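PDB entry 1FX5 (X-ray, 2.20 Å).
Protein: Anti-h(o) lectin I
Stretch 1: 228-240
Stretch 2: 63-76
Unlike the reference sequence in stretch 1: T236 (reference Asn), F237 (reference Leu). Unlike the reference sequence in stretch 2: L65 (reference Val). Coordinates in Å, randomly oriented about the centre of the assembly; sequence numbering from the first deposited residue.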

# COMPACT_ATOMS: atom_id res chain seq x y z
N VAL A 228 4.54 7.90 17.92
CA VAL A 228 5.34 8.01 16.71
C VAL A 228 4.95 9.28 15.98
O VAL A 228 3.75 9.54 15.78
CB VAL A 228 5.13 6.77 15.79
CG1 VAL A 228 5.93 6.92 14.50
CG2 VAL A 228 5.55 5.48 16.52
N LEU A 229 5.96 10.04 15.56
CA LEU A 229 5.76 11.30 14.85
C LEU A 229 5.69 11.24 13.31
O LEU A 229 5.02 12.06 12.68
CB LEU A 229 6.85 12.29 15.27
CG LEU A 229 6.86 12.77 16.72
CD1 LEU A 229 8.21 13.34 17.03
CD2 LEU A 229 5.76 13.79 16.96
N ASN A 230 6.49 10.37 12.71
CA ASN A 230 6.52 10.23 11.26
C ASN A 230 7.03 8.84 10.96
O ASN A 230 7.52 8.14 11.87
CB ASN A 230 7.42 11.27 10.61
CG ASN A 230 8.74 11.43 11.33
OD1 ASN A 230 9.48 10.47 11.53
ND2 ASN A 230 9.03 12.66 11.75
N TRP A 231 7.03 8.48 9.69
CA TRP A 231 7.48 7.17 9.30
C TRP A 231 7.77 7.09 7.82
O TRP A 231 6.96 7.52 7.00
CB TRP A 231 6.34 6.19 9.64
CG TRP A 231 6.61 4.73 9.42
CD1 TRP A 231 7.83 4.10 9.39
CD2 TRP A 231 5.62 3.70 9.30
NE1 TRP A 231 7.65 2.74 9.26
CE2 TRP A 231 6.30 2.47 9.21
CE3 TRP A 231 4.21 3.70 9.28
CZ2 TRP A 231 5.63 1.24 9.09
CZ3 TRP A 231 3.55 2.49 9.16
CH2 TRP A 231 4.26 1.27 9.07
N TYR A 232 8.92 6.52 7.49
CA TYR A 232 9.35 6.35 6.11
C TYR A 232 9.73 4.87 5.97
O TYR A 232 10.40 4.32 6.87
CB TYR A 232 10.56 7.24 5.82
CG TYR A 232 11.29 6.85 4.56
CD1 TYR A 232 10.84 7.27 3.31
CD2 TYR A 232 12.44 6.06 4.62
CE1 TYR A 232 11.52 6.91 2.15
CE2 TYR A 232 13.12 5.68 3.46
CZ TYR A 232 12.66 6.11 2.23
OH TYR A 232 13.34 5.75 1.08
N PHE A 233 9.34 4.24 4.85
CA PHE A 233 9.64 2.83 4.61
C PHE A 233 9.83 2.53 3.14
O PHE A 233 9.05 2.99 2.30
CB PHE A 233 8.48 1.95 5.10
CG PHE A 233 8.67 0.48 4.85
CD1 PHE A 233 9.27 -0.33 5.80
CD2 PHE A 233 8.24 -0.10 3.65
CE1 PHE A 233 9.46 -1.71 5.57
CE2 PHE A 233 8.42 -1.47 3.41
CZ PHE A 233 9.03 -2.27 4.38
N THR A 234 10.82 1.69 2.83
CA THR A 234 11.09 1.32 1.45
C THR A 234 11.70 -0.08 1.36
O THR A 234 12.60 -0.43 2.16
CB THR A 234 11.98 2.38 0.74
OG1 THR A 234 12.38 1.89 -0.54
CG2 THR A 234 13.21 2.63 1.51
N SER A 235 11.15 -0.92 0.48
CA SER A 235 11.66 -2.28 0.28
C SER A 235 11.83 -2.49 -1.21
O SER A 235 11.07 -1.93 -2.03
CB SER A 235 10.75 -3.36 0.85
OG SER A 235 9.48 -3.32 0.23
N THR A 236 12.80 -3.34 -1.54
CA THR A 236 13.10 -3.64 -2.93
C THR A 236 13.87 -4.96 -3.03
O THR A 236 14.52 -5.39 -2.07
CB THR A 236 13.97 -2.51 -3.54
OG1 THR A 236 14.20 -2.77 -4.93
CG2 THR A 236 15.32 -2.45 -2.86
N PHE A 237 13.72 -5.63 -4.17
CA PHE A 237 14.41 -6.90 -4.44
C PHE A 237 15.64 -6.54 -5.30
O PHE A 237 16.62 -7.29 -5.37
CB PHE A 237 13.53 -7.84 -5.25
CG PHE A 237 12.54 -8.59 -4.45
CD1 PHE A 237 12.89 -9.80 -3.86
CD2 PHE A 237 11.25 -8.14 -4.32
CE1 PHE A 237 11.95 -10.54 -3.17
CE2 PHE A 237 10.32 -8.87 -3.63
CZ PHE A 237 10.66 -10.08 -3.06
N ILE A 238 15.58 -5.39 -5.94
CA ILE A 238 16.65 -4.93 -6.79
C ILE A 238 17.56 -3.93 -6.05
O ILE A 238 17.60 -2.73 -6.34
CB ILE A 238 16.02 -4.49 -8.18
CG1 ILE A 238 16.77 -5.16 -9.34
CG2 ILE A 238 15.92 -2.97 -8.35
CD1 ILE A 238 16.87 -6.68 -9.22
N ASN A 239 18.26 -4.43 -5.03
CA ASN A 239 19.16 -3.56 -4.25
C ASN A 239 20.44 -3.20 -5.04
O ASN A 239 21.03 -4.05 -5.73
CB ASN A 239 19.51 -4.22 -2.92
N THR A 240 20.87 -1.93 -4.93
CA THR A 240 22.07 -1.44 -5.62
C THR A 240 23.39 -1.81 -4.92
O THR A 240 23.57 -1.60 -3.71
CB THR A 240 21.98 0.09 -5.83
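Stretch 2, residues 63-76: GELASFITSFSFFM

Neighbouring strands in an antiparallel sheet are joined by their backbones, while their side chains settle according to the face on which they emerge; this pair from a lectin illustrates the principle. Strand 67-76 runs against strand 228-236 with 178° between their directions and a closest axial approach of 4.7 Å. The extended backbones pair T236 with S67, T234 with I69 and Y232 with S71 through reciprocal hydrogen bonds: S67 N to T236 O is 2.8 Å and T236 N to S67 O 3.0 Å, while Y232 N to S71 O is 2.9 Å and S71 N to Y232 O 3.0 Å. Between these pairs lie the non-hydrogen-bonded partners S235 with F68 and F233 with T70, whose CA atoms are 4.2 Å and 4.4 Å apart respectively.

The buried face carries V228, W231, F233 and S235 from one strand and F68, T70, F72 and F74 from the other. V228, W231 and F233 are t, whereas F68, F72 and F74 are p, and the ends of these three phenylalanines lead away from the partner strand; S235 (p) and T70 (t) break the pattern. The F233 and F68 rings are slid apart and barely overlap, their near-parallel planes inclined at 27° and their centroids 6.0 Å apart. T70 brings a hydroxyl to this face, as does S235. With chi1 at -167°, T70 OG1 donates to Y232 O at 2.9 Å and accepts from W231 NE1 at 3.0 Å, so one hydroxyl satisfies the indole at its ring edge and also reinforces the backbone pairing.

On the other face the side chains are smaller or more polar, with Y232 and I69 the bulkier members. Both are t, and Y232 CE2 lies 4.2 Å from I69 CG2; T234, also t, brings its CG2 to a tight 3.0 Å from I69 CG2.

Regularity lapses near V228. At L229 psi is -37°, and its CB points toward the partner strand. The m rotamer of L229 carries CD2 to 3.8 Å from F75 CE1, at the edge of that ring, while L229 N still bonds S73 O at 2.9 Å. N230 adopts p, placing OD1 3.3 Å from S73 N in a weak hydrogen bond; a water also links N230 OD1 with S73 OG.

Beyond the other end of the pairing, F237 turns its ring back over stretch 2. Its m rotamer, at -82°, sets A66 CB 3.9 Å from the F237 ring centroid, almost exactly on the ring normal, while E64 O approaches the ring edge, 3.5 Å from F237 CE1.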

# COMPACT_ATOMS: atom_id res chain seq x y z
N GLY A 63 13.64 -17.49 -5.36
CA GLY A 63 14.56 -17.69 -4.24
C GLY A 63 15.14 -16.38 -3.75
O GLY A 63 16.02 -16.38 -2.89
N GLU A 64 14.62 -15.27 -4.26
CA GLU A 64 15.09 -13.94 -3.86
C GLU A 64 14.50 -13.44 -2.56
O GLU A 64 13.33 -13.64 -2.28
CB GLU A 64 14.79 -12.91 -4.93
CG GLU A 64 15.70 -13.01 -6.12
CD GLU A 64 15.44 -11.88 -7.08
OE1 GLU A 64 16.42 -11.16 -7.39
OE2 GLU A 64 14.26 -11.71 -7.49
N LEU A 65 15.30 -12.63 -1.89
CA LEU A 65 14.95 -12.02 -0.62
C LEU A 65 15.08 -10.49 -0.76
O LEU A 65 16.06 -9.99 -1.31
CB LEU A 65 15.92 -12.59 0.43
CG LEU A 65 15.88 -12.16 1.90
CD1 LEU A 65 14.47 -12.28 2.46
CD2 LEU A 65 16.87 -13.03 2.69
N ALA A 66 14.08 -9.74 -0.29
CA ALA A 66 14.14 -8.27 -0.39
C ALA A 66 14.96 -7.56 0.71
O ALA A 66 15.24 -8.11 1.76
CB ALA A 66 12.72 -7.70 -0.43
N SER A 67 15.44 -6.36 0.39
CA SER A 67 16.21 -5.56 1.32
C SER A 67 15.26 -4.40 1.69
O SER A 67 14.36 -4.06 0.89
CB SER A 67 17.45 -4.97 0.64
OG SER A 67 18.43 -5.96 0.44
N PHE A 68 15.39 -3.85 2.89
CA PHE A 68 14.52 -2.75 3.29
C PHE A 68 15.18 -1.80 4.27
O PHE A 68 16.20 -2.13 4.90
CB PHE A 68 13.16 -3.26 3.83
CG PHE A 68 13.21 -3.89 5.23
CD1 PHE A 68 13.15 -5.27 5.39
CD2 PHE A 68 13.29 -3.10 6.37
CE1 PHE A 68 13.14 -5.86 6.67
CE2 PHE A 68 13.29 -3.67 7.64
CZ PHE A 68 13.22 -5.06 7.79
N ILE A 69 14.59 -0.62 4.38
CA ILE A 69 15.09 0.38 5.29
C ILE A 69 13.87 1.15 5.78
O ILE A 69 12.94 1.37 5.01
CB ILE A 69 16.07 1.35 4.63
CG1 ILE A 69 16.58 2.36 5.64
CG2 ILE A 69 15.38 2.14 3.56
CD1 ILE A 69 17.54 3.36 5.05
N THR A 70 13.83 1.46 7.06
CA THR A 70 12.71 2.20 7.64
C THR A 70 13.28 3.17 8.68
O THR A 70 14.34 2.91 9.29
CB THR A 70 11.67 1.24 8.30
OG1 THR A 70 10.46 1.94 8.57
CG2 THR A 70 12.20 0.67 9.61
N SER A 71 12.63 4.32 8.84
CA SER A 71 13.07 5.30 9.81
C SER A 71 11.84 6.01 10.37
O SER A 71 10.83 6.18 9.67
CB SER A 71 14.05 6.31 9.18
OG SER A 71 13.45 6.97 8.08
N PHE A 72 11.91 6.37 11.65
CA PHE A 72 10.82 7.05 12.34
C PHE A 72 11.33 7.71 13.62
O PHE A 72 12.40 7.37 14.15
CB PHE A 72 9.68 6.06 12.67
CG PHE A 72 10.09 4.91 13.56
CD1 PHE A 72 10.02 5.02 14.94
CD2 PHE A 72 10.58 3.74 13.01
CE1 PHE A 72 10.43 3.98 15.77
CE2 PHE A 72 11.00 2.68 13.83
CZ PHE A 72 10.92 2.80 15.21
N SER A 73 10.58 8.70 14.11
CA SER A 73 10.91 9.42 15.33
C SER A 73 9.81 9.11 16.35
O SER A 73 8.62 9.06 15.98
CB SER A 73 10.96 10.93 15.07
OG SER A 73 12.02 11.23 14.17
N PHE A 74 10.17 8.94 17.61
CA PHE A 74 9.16 8.65 18.62
C PHE A 74 9.52 9.33 19.97
O PHE A 74 10.61 9.90 20.13
CB PHE A 74 9.04 7.11 18.79
CG PHE A 74 10.11 6.49 19.69
CD1 PHE A 74 9.90 6.35 21.05
CD2 PHE A 74 11.31 6.07 19.16
CE1 PHE A 74 10.87 5.80 21.88
CE2 PHE A 74 12.29 5.51 19.98
CZ PHE A 74 12.07 5.38 21.35
N PHE A 75 8.56 9.37 20.88
CA PHE A 75 8.77 9.96 22.20
C PHE A 75 7.79 9.27 23.15
O PHE A 75 6.82 8.64 22.70
CB PHE A 75 8.67 11.50 22.20
CG PHE A 75 7.28 12.03 22.01
CD1 PHE A 75 6.74 12.17 20.74
CD2 PHE A 75 6.53 12.43 23.11
CE1 PHE A 75 5.46 12.69 20.56
CE2 PHE A 75 5.25 12.95 22.94
CZ PHE A 75 4.71 13.08 21.66
N MET A 76 8.09 9.29 24.44
CA MET A 76 7.24 8.66 25.44
C MET A 76 6.91 9.69 26.52
O MET A 76 7.72 10.55 26.83
CB MET A 76 7.98 7.49 26.10
CG MET A 76 8.74 6.58 25.15
SD MET A 76 9.55 5.18 25.94
CE MET A 76 11.08 5.92 26.60
O HOH W 1 17.58 -7.63 -2.15
O HOH W 2 12.74 10.52 11.17